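Local coordinates for SA0254 protein (Staphylococcus aureus subsp. aureus, PDB 2OOI) that is of unknown function but carries a UTRA domain, which in GntR-type bacterial transcription regulators binds small-molecule effectors, so it is probably a ligand-sensing module, at residues L128-T133 against S145-H150. Sequence-based numbering, arbitrary orientation.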
ATOM      1  N   LEU B 128      -7.818   6.010   0.901  1.00 48.53           N
ATOM      2  CA  LEU B 128      -6.735   5.326   1.605  1.00 48.65           C
ATOM      3  C   LEU B 128      -6.342   6.199   2.776  1.00 48.82           C
ATOM      4  O   LEU B 128      -6.035   7.381   2.587  1.00 49.34           O
ATOM      5  CB  LEU B 128      -5.507   5.133   0.696  1.00 48.38           C
ATOM      6  CG  LEU B 128      -4.442   4.123   1.168  1.00 48.52           C
ATOM      7  CD1 LEU B 128      -5.028   2.724   1.165  1.00 47.83           C
ATOM      8  CD2 LEU B 128      -3.183   4.138   0.312  1.00 47.97           C
ATOM      9  N   ARG B 129      -6.369   5.638   3.977  1.00 48.98           N
ATOM     10  CA  ARG B 129      -5.842   6.305   5.179  1.00 48.95           C
ATOM     11  C   ARG B 129      -4.455   5.706   5.407  1.00 49.54           C
ATOM     12  O   ARG B 129      -4.314   4.501   5.615  1.00 50.85           O
ATOM     13  CB  ARG B 129      -6.727   6.120   6.416  1.00 47.46           C
ATOM     14  CG  ARG B 129      -8.190   5.935   6.130  1.00 48.08           C
ATOM     15  CD  ARG B 129      -9.116   6.276   7.288  1.00 48.20           C
ATOM     16  NE  ARG B 129      -9.294   7.721   7.247  1.00 51.80           N
ATOM     17  CZ  ARG B 129     -10.418   8.393   6.987  1.00 50.67           C
ATOM     18  NH1 ARG B 129     -11.606   7.833   6.807  1.00 50.82           N
ATOM     19  NH2 ARG B 129     -10.338   9.687   6.934  1.00 50.60           N
ATOM     20  N   TYR B 130      -3.446   6.559   5.346  1.00 50.23           N
ATOM     21  CA  TYR B 130      -2.048   6.171   5.322  1.00 50.93           C
ATOM     22  C   TYR B 130      -1.358   6.918   6.460  1.00 51.48           C
ATOM     23  O   TYR B 130      -1.624   8.093   6.674  1.00 51.59           O
ATOM     24  CB  TYR B 130      -1.531   6.600   3.965  1.00 51.22           C
ATOM     25  CG  TYR B 130      -0.076   6.437   3.620  1.00 51.50           C
ATOM     26  CD1 TYR B 130       0.343   5.445   2.727  1.00 50.18           C
ATOM     27  CD2 TYR B 130       0.875   7.349   4.091  1.00 53.18           C
ATOM     28  CE1 TYR B 130       1.678   5.336   2.344  1.00 50.44           C
ATOM     29  CE2 TYR B 130       2.218   7.257   3.707  1.00 51.59           C
ATOM     30  CZ  TYR B 130       2.606   6.251   2.839  1.00 53.14           C
ATOM     31  OH  TYR B 130       3.938   6.176   2.465  1.00 55.34           O
ATOM     32  N   HIS B 131      -0.543   6.222   7.243  1.00 52.22           N
ATOM     33  CA  HIS B 131       0.151   6.840   8.379  1.00 52.18           C
ATOM     34  C   HIS B 131       1.617   6.574   8.237  1.00 52.26           C
ATOM     35  O   HIS B 131       2.002   5.467   7.926  1.00 51.95           O
ATOM     36  CB  HIS B 131      -0.311   6.307   9.744  1.00 52.43           C
ATOM     37  CG  HIS B 131       0.334   7.020  10.895  1.00 53.34           C
ATOM     38  ND1 HIS B 131      -0.257   8.093  11.531  1.00 55.60           N
ATOM     39  CD2 HIS B 131       1.558   6.878  11.461  1.00 53.40           C
ATOM     40  CE1 HIS B 131       0.554   8.549  12.468  1.00 54.28           C
ATOM     41  NE2 HIS B 131       1.666   7.836  12.439  1.00 53.58           N
ATOM     42  N   GLN B 132       2.442   7.581   8.475  1.00 52.65           N
ATOM     43  CA  GLN B 132       3.870   7.366   8.387  1.00 53.13           C
ATOM     44  C   GLN B 132       4.584   7.994   9.583  1.00 53.30           C
ATOM     45  O   GLN B 132       4.309   9.132   9.923  1.00 53.94           O
ATOM     46  CB  GLN B 132       4.394   7.915   7.061  1.00 52.85           C
ATOM     47  CG  GLN B 132       5.821   7.465   6.738  1.00 53.14           C
ATOM     48  CD  GLN B 132       6.227   7.629   5.271  1.00 53.39           C
ATOM     49  OE1 GLN B 132       7.378   7.362   4.914  1.00 53.84           O
ATOM     50  NE2 GLN B 132       5.290   8.058   4.421  1.00 53.36           N
ATOM     51  N   THR B 133       5.487   7.253  10.225  1.00 53.21           N
ATOM     52  CA  THR B 133       6.297   7.822  11.295  1.00 52.97           C
ATOM     53  C   THR B 133       7.741   7.808  10.853  1.00 53.18           C
ATOM     54  O   THR B 133       8.252   6.759  10.495  1.00 52.68           O
ATOM     55  CB  THR B 133       6.183   7.034  12.562  1.00 52.92           C
ATOM     56  OG1 THR B 133       4.830   7.074  13.004  1.00 51.84           O
ATOM     57  CG2 THR B 133       7.112   7.623  13.664  1.00 52.86           C
ATOM     58  N   SER B 145       2.673  11.475  10.585  1.00 48.71           N
ATOM     59  CA  SER B 145       1.807  11.943   9.487  1.00 49.33           C
ATOM     60  C   SER B 145       0.649  11.003   9.125  1.00 49.30           C
ATOM     61  O   SER B 145       0.825   9.783   8.940  1.00 48.70           O
ATOM     62  CB  SER B 145       2.644  12.213   8.228  1.00 49.73           C
ATOM     63  OG  SER B 145       3.333  13.461   8.352  1.00 50.87           O
ATOM     64  N   ASP B 146      -0.538  11.592   9.047  1.00 49.27           N
ATOM     65  CA  ASP B 146      -1.696  10.926   8.493  1.00 49.60           C
ATOM     66  C   ASP B 146      -2.057  11.569   7.194  1.00 49.56           C
ATOM     67  O   ASP B 146      -2.152  12.797   7.107  1.00 50.32           O
ATOM     68  CB  ASP B 146      -2.863  11.018   9.436  1.00 49.61           C
ATOM     69  CG  ASP B 146      -2.704  10.118  10.551  1.00 51.18           C
ATOM     70  OD1 ASP B 146      -2.434   8.931  10.300  1.00 56.20           O
ATOM     71  OD2 ASP B 146      -2.798  10.573  11.681  1.00 57.55           O
ATOM     72  N   ILE B 147      -2.254  10.735   6.187  1.00 49.32           N
ATOM     73  CA  ILE B 147      -2.652  11.194   4.879  1.00 49.24           C
ATOM     74  C   ILE B 147      -3.957  10.526   4.509  1.00 49.48           C
ATOM     75  O   ILE B 147      -4.109   9.325   4.715  1.00 49.38           O
ATOM     76  CB  ILE B 147      -1.592  10.845   3.875  1.00 49.32           C
ATOM     77  CG1 ILE B 147      -0.248  11.402   4.363  1.00 49.74           C
ATOM     78  CG2 ILE B 147      -1.965  11.363   2.497  1.00 49.40           C
ATOM     79  CD1 ILE B 147       0.876  11.313   3.340  1.00 48.76           C
ATOM     80  N   VAL B 148      -4.920  11.293   3.997  1.00 49.50           N
ATOM     81  CA  VAL B 148      -6.083  10.649   3.362  1.00 49.35           C
ATOM     82  C   VAL B 148      -6.057  10.937   1.859  1.00 49.10           C
ATOM     83  O   VAL B 148      -6.056  12.078   1.430  1.00 48.94           O
ATOM     84  CB  VAL B 148      -7.434  10.880   4.143  1.00 49.18           C
ATOM     85  CG1 VAL B 148      -8.563  10.295   3.404  1.00 49.37           C
ATOM     86  CG2 VAL B 148      -7.393  10.412   5.544  1.00 47.72           C
ATOM     87  N   PHE B 149      -5.950   9.861   1.080  1.00 49.35           N
ATOM     88  CA  PHE B 149      -5.787   9.939  -0.364  1.00 49.16           C
ATOM     89  C   PHE B 149      -7.109   9.964  -1.123  1.00 49.18           C
ATOM     90  O   PHE B 149      -8.088   9.303  -0.761  1.00 48.31           O
ATOM     91  CB  PHE B 149      -4.976   8.752  -0.866  1.00 49.41           C
ATOM     92  CG  PHE B 149      -3.501   8.834  -0.558  1.00 49.43           C
ATOM     93  CD1 PHE B 149      -2.970   8.195   0.538  1.00 49.66           C
ATOM     94  CD2 PHE B 149      -2.645   9.546  -1.390  1.00 50.55           C
ATOM     95  CE1 PHE B 149      -1.605   8.274   0.814  1.00 50.03           C
ATOM     96  CE2 PHE B 149      -1.295   9.622  -1.122  1.00 49.84           C
ATOM     97  CZ  PHE B 149      -0.774   8.975  -0.022  1.00 49.88           C
ATOM     98  N   HIS B 150      -7.111  10.756  -2.188  1.00 49.93           N
ATOM     99  CA  HIS B 150      -8.165  10.739  -3.204  1.00 50.10           C
ATOM    100  C   HIS B 150      -8.119   9.390  -3.916  1.00 50.13           C
ATOM    101  O   HIS B 150      -7.093   9.033  -4.470  1.00 50.34           O
ATOM    102  CB  HIS B 150      -7.900  11.870  -4.203  1.00 49.85           C
ATOM    103  CG  HIS B 150      -9.001  12.065  -5.188  1.00 50.06           C
ATOM    104  ND1 HIS B 150      -9.825  13.173  -5.173  1.00 50.24           N
ATOM    105  CD2 HIS B 150      -9.440  11.278  -6.200  1.00 48.55           C
ATOM    106  CE1 HIS B 150     -10.713  13.062  -6.147  1.00 50.44           C
ATOM    107  NE2 HIS B 150     -10.505  11.917  -6.779  1.00 49.76           N
TER
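Tyr130 and Ile147 pair through their backbones as the middle of five antiparallel pairs in a beta hairpin, a worked example of how one ladder serves two unlike sheet faces. Residues 128-133 and 145-150 belong to its two arms, which are neighbouring interior strands of the six-stranded UTRA-domain sheet, flanked by strands 99-110 and 61-71; their axes approach to 4.7 Å with N-to-C directions 158° apart. Tyr130 N bonds to Ile147 O and Ile147 N returns the bond to Tyr130 O, at 2.9 and 2.8 Å respectively. Gln132 and Ser145 repeat this reciprocal pairing, and in the non-hydrogen-bonded pairs between, Arg129 with Val148 and His131 with Asp146, the CA-H groups of Arg129 and His131 lean on Ile147 O and Ser145 O.

One face is largely apolar. Phe149 turns the edge of its ring to the face of Tyr130 in a T-shaped stack, centroids 5.5 Å apart and planes at 84°, and its CE1 comes 3.6 Å from Tyr130 CB. On the same side Leu128 CB lies against Phe149 CB, while Ile147 CD1 reaches Tyr130 CD2 at 4.0 Å. Phe11, from helix 11-14, packs onto both Ile147 and Phe149.

The other face is more polar. Val148 CG2 lies obliquely beside the guanidinium of Arg129, whose NH2 forms a salt bridge with Glu115. With CG anti to the backbone N (chi1 -176°), the imidazole of His131 is carried to where Ser145 O lies over one of its faces. His131 NE2 is hydrogen-bonded to Glu40, so both ring nitrogens have carboxylate partners, which may favour a protonated ring. ND1 gives its hydrogen to Asp146 OD1, 2.6 Å away, which lies near the imidazole plane yet is approached from above its own carboxylate plane.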